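Local structure of complement factor H (6XZ6) at residues Ile10-Arg16 / Ile28-Lys33; Ile3-Pro8 / Leu19-Gly24; Gly35-Glu39 / Pro56-Trp60. The protein regulates the complement system in cattle blood and, through the single sushi domain modelled here, is bound by a factor H receptor of trypanosomes. The contacts are given in a common frame with arbitrary orientation. Numbering follows the deposited sequence.

Contact 1: Ile10-Arg16 / Ile28-Lys33; sequences IPNGVYR and ITYECK
Strand 13-16 and the 28-32 part of strand 27-32 run antiparallel, axes 4.5 Å apart and 159° between directions, pairing edge and middle strands of the three-stranded sheet of a sushi (SCR) domain. A type II turn from I10 to G13 (N12 phi/psi 62/23) leads into the first strand. V14/E31 and R16/T29 are hydrogen-bonded pairs: V14 N-E31 O 2.7 Å, E31 N-V14 O 2.8 Å, R16 N-T29 O 2.9 Å, T29 N-R16 O 3.0 Å. K33 N continues the series to N12 O at 3.0 Å. G13/C32 and Y15/Y30 are the non-hydrogen-bonded pairs, CA atoms 4.1 and 4.0 Å apart.

On the face of Y15, Y30 and C32, I10 fills the hollow at G13, where a CB would clash with I10 CG2. I10 CD1 wedges against Y30 CB (3.8 Å) and I28 CD1 (4.2 Å), while I28 CD1 packs against Y15 CB (3.9 Å). Both tyrosines take chi1 p, rings leading away.

V14, R16, T29 and E31 share the other face, where R16 NE donates to T29 OG1 (3.1 Å). V14 packs on F166 of the trypanosome receptor chain and R16 bridges to its E9; beyond the strand end, the poorly ordered K33 bridges to its E169. One face, mainly aromatic and aliphatic with the disulfide cysteine C32, thus turns into the domain; the other, mixed and charged, meets the receptor.

Contact 2: Ile3-Pro8 / Leu19-Gly24; sequences ITCDPP and LSKYRG
Near the N-terminal end of the sushi domain, two short extended segments pair antiparallel, their end-to-end directions 138° apart. C5 and Y22 form the hydrogen-bonded pair (CA atoms 5.1 Å apart), T4 and R23 the non-hydrogen-bonded one (4.5 Å).

Backbone hydrogen bonds hold this register. C5 N reaches Y22 O at 2.9 Å and Y22 N returns to C5 O at 3.0 Å, both nearly straight; G24 N adds a more bent bond to I3 O, also 2.9 Å. A CA-H...O contact from T4 CA to Y22 O (3.3 Å) accompanies them. P7 also meets backbone carbonyls: P7 CG is 3.4 Å from L19 O, P7 CD 3.3 Å from S20 O.

On the outside, K21, chi1 t, bends its end back so that NZ meets D6 OD1 at 3.2 Å, a salt bridge whose hydrogen bond is weak.

Apolar packing centres on Y22, chi1 m, whose CE1 corner meets the two prolines: Y22 CE1 is 3.5 Å from P7 CA, 4.0 Å from P7 CB and 4.1 Å from P8 CD, while Y22 CB sits 4.4 Å from C5 CB. The Y22 hydroxyl accepts a hydrogen bond from L19 N (2.9 Å from OH) and also bonds to P17 O, so it holds both ends of P17-L19.

Inward, C5 is disulfide-bonded to C47, the first-to-third cysteine link of the sushi fold, and W52 meets Y22 edge-to-face while its NE1 bonds D6 O. P7, P8 and Y22 close over Y15 of strand 13-16, and P8 and Y22 also touch I28 of strand 27-32.

Contact 3: Gly35-Glu39 / Pro56-Trp60; sequences GFFPE and PRCAW
Segments 35-39 and 56-60 pair antiparallel as the small C-terminal two-stranded sheet of the sushi fold. F37 and A59 are the hydrogen-bonded pair, CA atoms 5.4 Å apart, with F37 N to A59 O at 2.8 Å and A59 N to F37 O at 3.0 Å; P38 and C58 follow as the non-hydrogen-bonded pair, P38 CA to C58 CA 4.7 Å. E39 N to R57 O (3.0 Å) extends the pairing. G35 enters at phi/psi 103/-13, a conformation that by itself calls for glycine.

F36, chi1 m, sets its CB 4.3 Å from C58 CB and offers a ring face to the edge of W60 (chi1 t), a T-shaped pair with centroids 5.1 Å apart and planes at 76°. C58 is disulfide-bonded to C32, joining this sheet to strand 27-32, while P38 packs on Y30. Just beyond the strands, E39 and R57 point toward each other's segment, closing a salt bridge between E39 OE2 and R57 NH2 at 2.8 Å.

In the fold
Contact 1 is the buried contact, closest to the chain's centre, with one face against the domain and the other against the receptor chain; contact 2 is partly buried and contact 3 lies at the surface. Contacts 1 and 2 interleave along the chain and meet where Y15 and I28 pack against Y22, with P7 and P8 also closing on Y15; contacts 1 and 3 follow in series and are joined by the C32-C58 disulfide. Contacts 2 and 3 sit on opposite sides of the chain's centre, about 22 Å between centres, and do not touch. Contacts 2 and 3 each add an internal salt bridge on the outside, whereas R16 and K33 of contact 1 send their charges to the receptor.

Contact 1: Ile10-Arg16 / Ile28-Lys33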
loop_
_atom_site.group_PDB
_atom_site.type_symbol
_atom_site.label_atom_id
_atom_site.label_comp_id
_atom_site.label_asym_id
_atom_site.label_seq_id
_atom_site.Cartn_x
_atom_site.Cartn_y
_atom_site.Cartn_z
ATOM N N ILE B 10 20.631 5.288 19.910
ATOM C CA ILE B 10 19.201 5.373 20.194
ATOM C C ILE B 10 18.528 4.025 19.847
ATOM O O ILE B 10 17.925 3.897 18.774
ATOM C CB ILE B 10 18.495 6.598 19.510
ATOM C CG1 ILE B 10 19.327 7.886 19.666
ATOM C CG2 ILE B 10 17.080 6.802 20.073
ATOM C CD1 ILE B 10 19.084 8.913 18.691
ATOM N N PRO B 11 18.583 3.017 20.767
ATOM C CA PRO B 11 17.812 1.785 20.534
ATOM C C PRO B 11 16.302 2.131 20.446
ATOM O O PRO B 11 15.837 3.042 21.150
ATOM C CB PRO B 11 18.097 0.945 21.793
ATOM C CG PRO B 11 19.215 1.566 22.450
ATOM C CD PRO B 11 19.213 2.995 22.106
ATOM N N ASN B 12 15.552 1.422 19.570
ATOM C CA ASN B 12 14.097 1.562 19.339
ATOM C C ASN B 12 13.688 2.949 18.810
ATOM O O ASN B 12 12.519 3.343 18.911
ATOM C CB ASN B 12 13.277 1.165 20.579
ATOM C CG ASN B 12 13.594 -0.227 21.077
ATOM O OD1 ASN B 12 13.459 -1.232 20.376
ATOM N ND2 ASN B 12 14.028 -0.317 22.302
ATOM N N GLY B 13 14.660 3.627 18.196
ATOM C CA GLY B 13 14.509 4.934 17.576
ATOM C C GLY B 13 15.370 5.111 16.343
ATOM O O GLY B 13 16.210 4.251 16.050
ATOM N N VAL B 14 15.160 6.234 15.615
ATOM C CA VAL B 14 15.910 6.638 14.404
ATOM C C VAL B 14 16.316 8.111 14.521
ATOM O O VAL B 14 15.450 8.958 14.727
ATOM C CB VAL B 14 15.169 6.477 13.039
ATOM C CG1 VAL B 14 16.018 5.830 11.965
ATOM C CG2 VAL B 14 13.735 5.998 13.116
ATOM N N TYR B 15 17.596 8.427 14.327
ATOM C CA TYR B 15 18.091 9.813 14.304
ATOM C C TYR B 15 18.515 10.188 12.892
ATOM O O TYR B 15 18.672 9.325 12.005
ATOM C CB TYR B 15 19.246 10.054 15.296
ATOM C CG TYR B 15 20.522 9.305 14.981
ATOM C CD1 TYR B 15 20.727 8.003 15.443
ATOM C CD2 TYR B 15 21.548 9.907 14.265
ATOM C CE1 TYR B 15 21.901 7.305 15.144
ATOM C CE2 TYR B 15 22.723 9.218 13.964
ATOM C CZ TYR B 15 22.894 7.920 14.409
ATOM O OH TYR B 15 24.046 7.239 14.128
ATOM N N ARG B 16 18.684 11.493 12.696
ATOM C CA ARG B 16 19.141 12.112 11.468
ATOM C C ARG B 16 19.900 13.413 11.826
ATOM O O ARG B 16 19.549 14.048 12.826
ATOM C CB ARG B 16 17.978 12.331 10.477
ATOM C CG ARG B 16 16.870 13.308 10.904
ATOM C CD ARG B 16 16.898 14.562 10.018
ATOM N NE ARG B 16 17.694 15.628 10.640
ATOM C CZ ARG B 16 18.539 16.419 9.997
ATOM N NH1 ARG B 16 19.241 17.332 10.666
ATOM N NH2 ARG B 16 18.687 16.311 8.678
ATOM N N ILE B 28 21.106 16.732 16.154
ATOM C CA ILE B 28 20.448 15.564 15.581
ATOM C C ILE B 28 18.955 15.650 15.997
ATOM O O ILE B 28 18.636 16.261 17.016
ATOM C CB ILE B 28 21.105 14.193 15.940
ATOM C CG1 ILE B 28 21.022 13.846 17.455
ATOM C CG2 ILE B 28 22.525 14.103 15.433
ATOM C CD1 ILE B 28 19.873 12.921 17.876
ATOM N N THR B 29 18.060 15.075 15.193
ATOM C CA THR B 29 16.636 14.960 15.507
ATOM C C THR B 29 16.323 13.446 15.461
ATOM O O THR B 29 16.832 12.743 14.611
ATOM C CB THR B 29 15.723 15.794 14.582
ATOM O OG1 THR B 29 15.931 15.392 13.236
ATOM C CG2 THR B 29 15.910 17.295 14.737
ATOM N N TYR B 30 15.537 12.948 16.379
ATOM C CA TYR B 30 15.208 11.531 16.429
ATOM C C TYR B 30 13.699 11.261 16.541
ATOM O O TYR B 30 12.957 12.078 17.075
ATOM C CB TYR B 30 15.984 10.836 17.570
ATOM C CG TYR B 30 15.490 11.157 18.967
ATOM C CD1 TYR B 30 15.848 12.348 19.599
ATOM C CD2 TYR B 30 14.756 10.226 19.698
ATOM C CE1 TYR B 30 15.433 12.626 20.896
ATOM C CE2 TYR B 30 14.327 10.501 20.995
ATOM C CZ TYR B 30 14.672 11.699 21.590
ATOM O OH TYR B 30 14.250 11.983 22.862
ATOM N N GLU B 31 13.274 10.094 16.056
ATOM C CA GLU B 31 11.897 9.603 16.103
ATOM C C GLU B 31 11.931 8.214 16.707
ATOM O O GLU B 31 12.904 7.499 16.530
ATOM C CB GLU B 31 11.282 9.543 14.695
ATOM C CG GLU B 31 10.999 10.899 14.092
ATOM C CD GLU B 31 9.942 11.702 14.816
ATOM O OE1 GLU B 31 8.832 11.160 15.019
ATOM O OE2 GLU B 31 10.217 12.877 15.161
ATOM N N CYS B 32 10.881 7.839 17.408
ATOM C CA CYS B 32 10.778 6.534 18.039
ATOM C C CYS B 32 9.904 5.576 17.197
ATOM O O CYS B 32 9.011 6.020 16.466
ATOM C CB CYS B 32 10.264 6.672 19.475
ATOM S SG CYS B 32 11.371 7.589 20.600
ATOM N N LYS B 33 10.181 4.257 17.304
ATOM C CA LYS B 33 9.449 3.175 16.639
ATOM C C LYS B 33 8.012 3.198 17.114
ATOM O O LYS B 33 7.761 3.620 18.246
ATOM C CB LYS B 33 10.033 1.814 17.052
ATOM C CG LYS B 33 11.100 1.252 16.138
ATOM C CD LYS B 33 11.091 -0.268 16.261
ATOM C CE LYS B 33 12.421 -0.855 16.668
ATOM N NZ LYS B 33 13.281 -1.114 15.481
#

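Contact 2: Ile3-Pro8 / Leu19-Gly24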
loop_
_atom_site.group_PDB
_atom_site.type_symbol
_atom_site.label_atom_id
_atom_site.label_comp_id
_atom_site.label_asym_id
_atom_site.label_seq_id
_atom_site.Cartn_x
_atom_site.Cartn_y
_atom_site.Cartn_z
ATOM N N ILE B 3 35.122 20.622 20.346
ATOM C CA ILE B 3 34.259 19.561 20.895
ATOM C C ILE B 3 33.803 18.627 19.751
ATOM O O ILE B 3 33.403 19.112 18.690
ATOM C CB ILE B 3 33.034 20.196 21.644
ATOM C CG1 ILE B 3 33.460 20.840 22.991
ATOM C CG2 ILE B 3 31.880 19.206 21.841
ATOM C CD1 ILE B 3 32.436 21.791 23.616
ATOM N N THR B 4 33.872 17.295 19.963
ATOM C CA THR B 4 33.373 16.299 19.003
ATOM C C THR B 4 32.574 15.235 19.721
ATOM O O THR B 4 32.851 14.964 20.890
ATOM C CB THR B 4 34.456 15.681 18.091
ATOM O OG1 THR B 4 35.615 15.307 18.838
ATOM C CG2 THR B 4 34.816 16.569 16.920
ATOM N N CYS B 5 31.569 14.648 19.024
ATOM C CA CYS B 5 30.704 13.564 19.509
ATOM C C CYS B 5 30.739 12.428 18.539
ATOM O O CYS B 5 30.819 12.624 17.325
ATOM C CB CYS B 5 29.253 14.018 19.709
ATOM S SG CYS B 5 29.033 15.366 20.891
ATOM N N ASP B 6 30.532 11.245 19.080
ATOM C CA ASP B 6 30.370 10.031 18.320
ATOM C C ASP B 6 28.878 9.984 17.976
ATOM O O ASP B 6 28.089 10.649 18.672
ATOM C CB ASP B 6 30.741 8.818 19.188
ATOM C CG ASP B 6 32.229 8.617 19.390
ATOM O OD1 ASP B 6 33.008 8.886 18.432
ATOM O OD2 ASP B 6 32.622 8.182 20.498
ATOM N N PRO B 7 28.456 9.223 16.933
ATOM C CA PRO B 7 27.016 9.129 16.639
ATOM C C PRO B 7 26.197 8.697 17.864
ATOM O O PRO B 7 26.690 7.881 18.658
ATOM C CB PRO B 7 26.953 8.050 15.559
ATOM C CG PRO B 7 28.307 7.988 14.978
ATOM C CD PRO B 7 29.252 8.384 16.015
ATOM N N PRO B 8 24.972 9.251 18.077
ATOM C CA PRO B 8 24.175 8.816 19.238
ATOM C C PRO B 8 23.737 7.369 19.110
ATOM O O PRO B 8 23.647 6.824 18.013
ATOM C CB PRO B 8 22.957 9.748 19.224
ATOM C CG PRO B 8 22.878 10.259 17.885
ATOM C CD PRO B 8 24.247 10.246 17.267
ATOM N N LEU B 19 26.061 10.704 10.478
ATOM C CA LEU B 19 27.470 11.025 10.189
ATOM C C LEU B 19 28.385 10.250 11.117
ATOM O O LEU B 19 27.962 9.873 12.221
ATOM C CB LEU B 19 27.750 12.533 10.345
ATOM C CG LEU B 19 26.752 13.535 9.766
ATOM C CD1 LEU B 19 27.086 14.917 10.226
ATOM C CD2 LEU B 19 26.675 13.452 8.233
ATOM N N SER B 20 29.645 10.045 10.692
ATOM C CA SER B 20 30.672 9.323 11.462
ATOM C C SER B 20 31.083 10.076 12.721
ATOM O O SER B 20 31.407 9.449 13.733
ATOM C CB SER B 20 31.902 9.043 10.600
ATOM O OG SER B 20 32.401 10.230 10.006
ATOM N N LYS B 21 31.076 11.424 12.646
ATOM C CA LYS B 21 31.469 12.313 13.735
ATOM C C LYS B 21 30.742 13.638 13.609
ATOM O O LYS B 21 30.568 14.167 12.503
ATOM C CB LYS B 21 32.994 12.547 13.720
ATOM C CG LYS B 21 33.559 13.031 15.049
ATOM C CD LYS B 21 34.824 12.269 15.443
ATOM C CE LYS B 21 34.559 11.089 16.362
ATOM N NZ LYS B 21 34.244 9.848 15.600
ATOM N N TYR B 22 30.334 14.175 14.765
ATOM C CA TYR B 22 29.624 15.446 14.908
ATOM C C TYR B 22 30.499 16.416 15.682
ATOM O O TYR B 22 31.321 16.007 16.497
ATOM C CB TYR B 22 28.286 15.233 15.629
ATOM C CG TYR B 22 27.398 14.220 14.944
ATOM C CD1 TYR B 22 27.604 12.854 15.120
ATOM C CD2 TYR B 22 26.345 14.624 14.125
ATOM C CE1 TYR B 22 26.808 11.913 14.468
ATOM C CE2 TYR B 22 25.531 13.688 13.484
ATOM C CZ TYR B 22 25.763 12.334 13.673
ATOM O OH TYR B 22 24.974 11.387 13.091
ATOM N N ARG B 23 30.333 17.696 15.408
ATOM C CA ARG B 23 31.120 18.765 16.032
ATOM C C ARG B 23 30.238 19.462 17.065
ATOM O O ARG B 23 29.026 19.270 17.047
ATOM C CB ARG B 23 31.587 19.770 14.952
ATOM C CG ARG B 23 32.174 19.136 13.671
ATOM C CD ARG B 23 33.703 19.108 13.614
ATOM N NE ARG B 23 34.317 20.382 14.007
ATOM C CZ ARG B 23 34.391 21.467 13.236
ATOM N NH1 ARG B 23 34.960 22.576 13.692
ATOM N NH2 ARG B 23 33.892 21.452 12.004
ATOM N N GLY B 24 30.832 20.245 17.954
ATOM C CA GLY B 24 30.088 20.994 18.956
ATOM C C GLY B 24 28.990 21.833 18.335
ATOM O O GLY B 24 29.177 22.416 17.264
#

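Contact 3: Gly35-Glu39 / Pro56-Trp60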
loop_
_atom_site.group_PDB
_atom_site.type_symbol
_atom_site.label_atom_id
_atom_site.label_comp_id
_atom_site.label_asym_id
_atom_site.label_seq_id
_atom_site.Cartn_x
_atom_site.Cartn_y
_atom_site.Cartn_z
ATOM N N GLY B 35 4.961 2.407 18.979
ATOM C CA GLY B 35 4.858 1.796 20.299
ATOM C C GLY B 35 5.796 2.370 21.339
ATOM O O GLY B 35 5.641 2.100 22.530
ATOM N N PHE B 36 6.777 3.166 20.894
ATOM C CA PHE B 36 7.793 3.805 21.732
ATOM C C PHE B 36 7.634 5.299 21.694
ATOM O O PHE B 36 7.205 5.841 20.674
ATOM C CB PHE B 36 9.203 3.408 21.281
ATOM C CG PHE B 36 9.580 1.986 21.608
ATOM C CD1 PHE B 36 9.226 0.945 20.761
ATOM C CD2 PHE B 36 10.307 1.689 22.755
ATOM C CE1 PHE B 36 9.583 -0.368 21.062
ATOM C CE2 PHE B 36 10.659 0.376 23.060
ATOM C CZ PHE B 36 10.295 -0.646 22.211
ATOM N N PHE B 37 7.963 5.963 22.813
ATOM C CA PHE B 37 7.826 7.406 22.999
ATOM C C PHE B 37 9.104 7.990 23.610
ATOM O O PHE B 37 9.743 7.308 24.419
ATOM C CB PHE B 37 6.613 7.707 23.912
ATOM C CG PHE B 37 5.308 7.125 23.409
ATOM C CD1 PHE B 37 4.928 5.828 23.745
ATOM C CD2 PHE B 37 4.472 7.859 22.568
ATOM C CE1 PHE B 37 3.733 5.278 23.251
ATOM C CE2 PHE B 37 3.279 7.303 22.067
ATOM C CZ PHE B 37 2.920 6.018 22.412
ATOM N N PRO B 38 9.490 9.243 23.269
ATOM C CA PRO B 38 10.727 9.805 23.842
ATOM C C PRO B 38 10.655 10.120 25.325
ATOM O O PRO B 38 9.571 10.412 25.834
ATOM C CB PRO B 38 10.973 11.063 23.009
ATOM C CG PRO B 38 9.651 11.431 22.475
ATOM C CD PRO B 38 8.871 10.170 22.301
ATOM N N GLU B 39 11.821 10.113 26.005
ATOM C CA GLU B 39 11.939 10.414 27.447
ATOM C C GLU B 39 11.547 11.880 27.767
ATOM O O GLU B 39 10.899 12.142 28.786
ATOM C CB GLU B 39 13.370 10.120 27.938
ATOM C CG GLU B 39 13.457 9.702 29.399
ATOM C CD GLU B 39 14.870 9.595 29.945
ATOM O OE1 GLU B 39 15.247 8.496 30.418
ATOM O OE2 GLU B 39 15.601 10.610 29.903
ATOM N N PRO B 56 19.089 11.356 24.060
ATOM C CA PRO B 56 17.982 10.720 23.337
ATOM C C PRO B 56 17.703 9.288 23.804
ATOM O O PRO B 56 18.604 8.435 23.784
ATOM C CB PRO B 56 18.437 10.769 21.872
ATOM C CG PRO B 56 19.709 11.535 21.860
ATOM C CD PRO B 56 20.291 11.410 23.216
ATOM N N ARG B 57 16.452 9.039 24.247
ATOM C CA ARG B 57 16.000 7.729 24.728
ATOM C C ARG B 57 14.561 7.469 24.313
ATOM O O ARG B 57 13.681 8.302 24.580
ATOM C CB ARG B 57 16.127 7.591 26.265
ATOM C CG ARG B 57 17.555 7.460 26.794
ATOM C CD ARG B 57 17.584 7.168 28.285
ATOM N NE ARG B 57 18.840 7.577 28.923
ATOM C CZ ARG B 57 19.073 8.789 29.423
ATOM N NH1 ARG B 57 20.238 9.067 29.993
ATOM N NH2 ARG B 57 18.149 9.739 29.340
ATOM N N CYS B 58 14.328 6.295 23.659
ATOM C CA CYS B 58 13.014 5.800 23.237
ATOM C C CYS B 58 12.556 4.700 24.220
ATOM O O CYS B 58 13.181 3.640 24.323
ATOM C CB CYS B 58 13.038 5.306 21.793
ATOM S SG CYS B 58 13.195 6.633 20.552
ATOM N N ALA B 59 11.499 5.001 24.987
ATOM C CA ALA B 59 10.929 4.137 26.004
ATOM C C ALA B 59 9.574 3.602 25.596
ATOM O O ALA B 59 8.838 4.287 24.894
ATOM C CB ALA B 59 10.803 4.904 27.307
ATOM N N TRP B 60 9.232 2.392 26.076
ATOM C CA TRP B 60 7.985 1.678 25.825
ATOM C C TRP B 60 6.771 2.382 26.470
ATOM O O TRP B 60 6.672 2.497 27.694
ATOM C CB TRP B 60 8.132 0.228 26.308
ATOM C CG TRP B 60 6.935 -0.630 26.043
ATOM C CD1 TRP B 60 5.976 -1.000 26.942
ATOM C CD2 TRP B 60 6.547 -1.194 24.782
ATOM N NE1 TRP B 60 5.024 -1.779 26.323
ATOM C CE2 TRP B 60 5.348 -1.911 24.994
ATOM C CE3 TRP B 60 7.101 -1.169 23.487
ATOM C CZ2 TRP B 60 4.698 -2.605 23.961
ATOM C CZ3 TRP B 60 6.463 -1.865 22.467
ATOM C CH2 TRP B 60 5.278 -2.575 22.708
#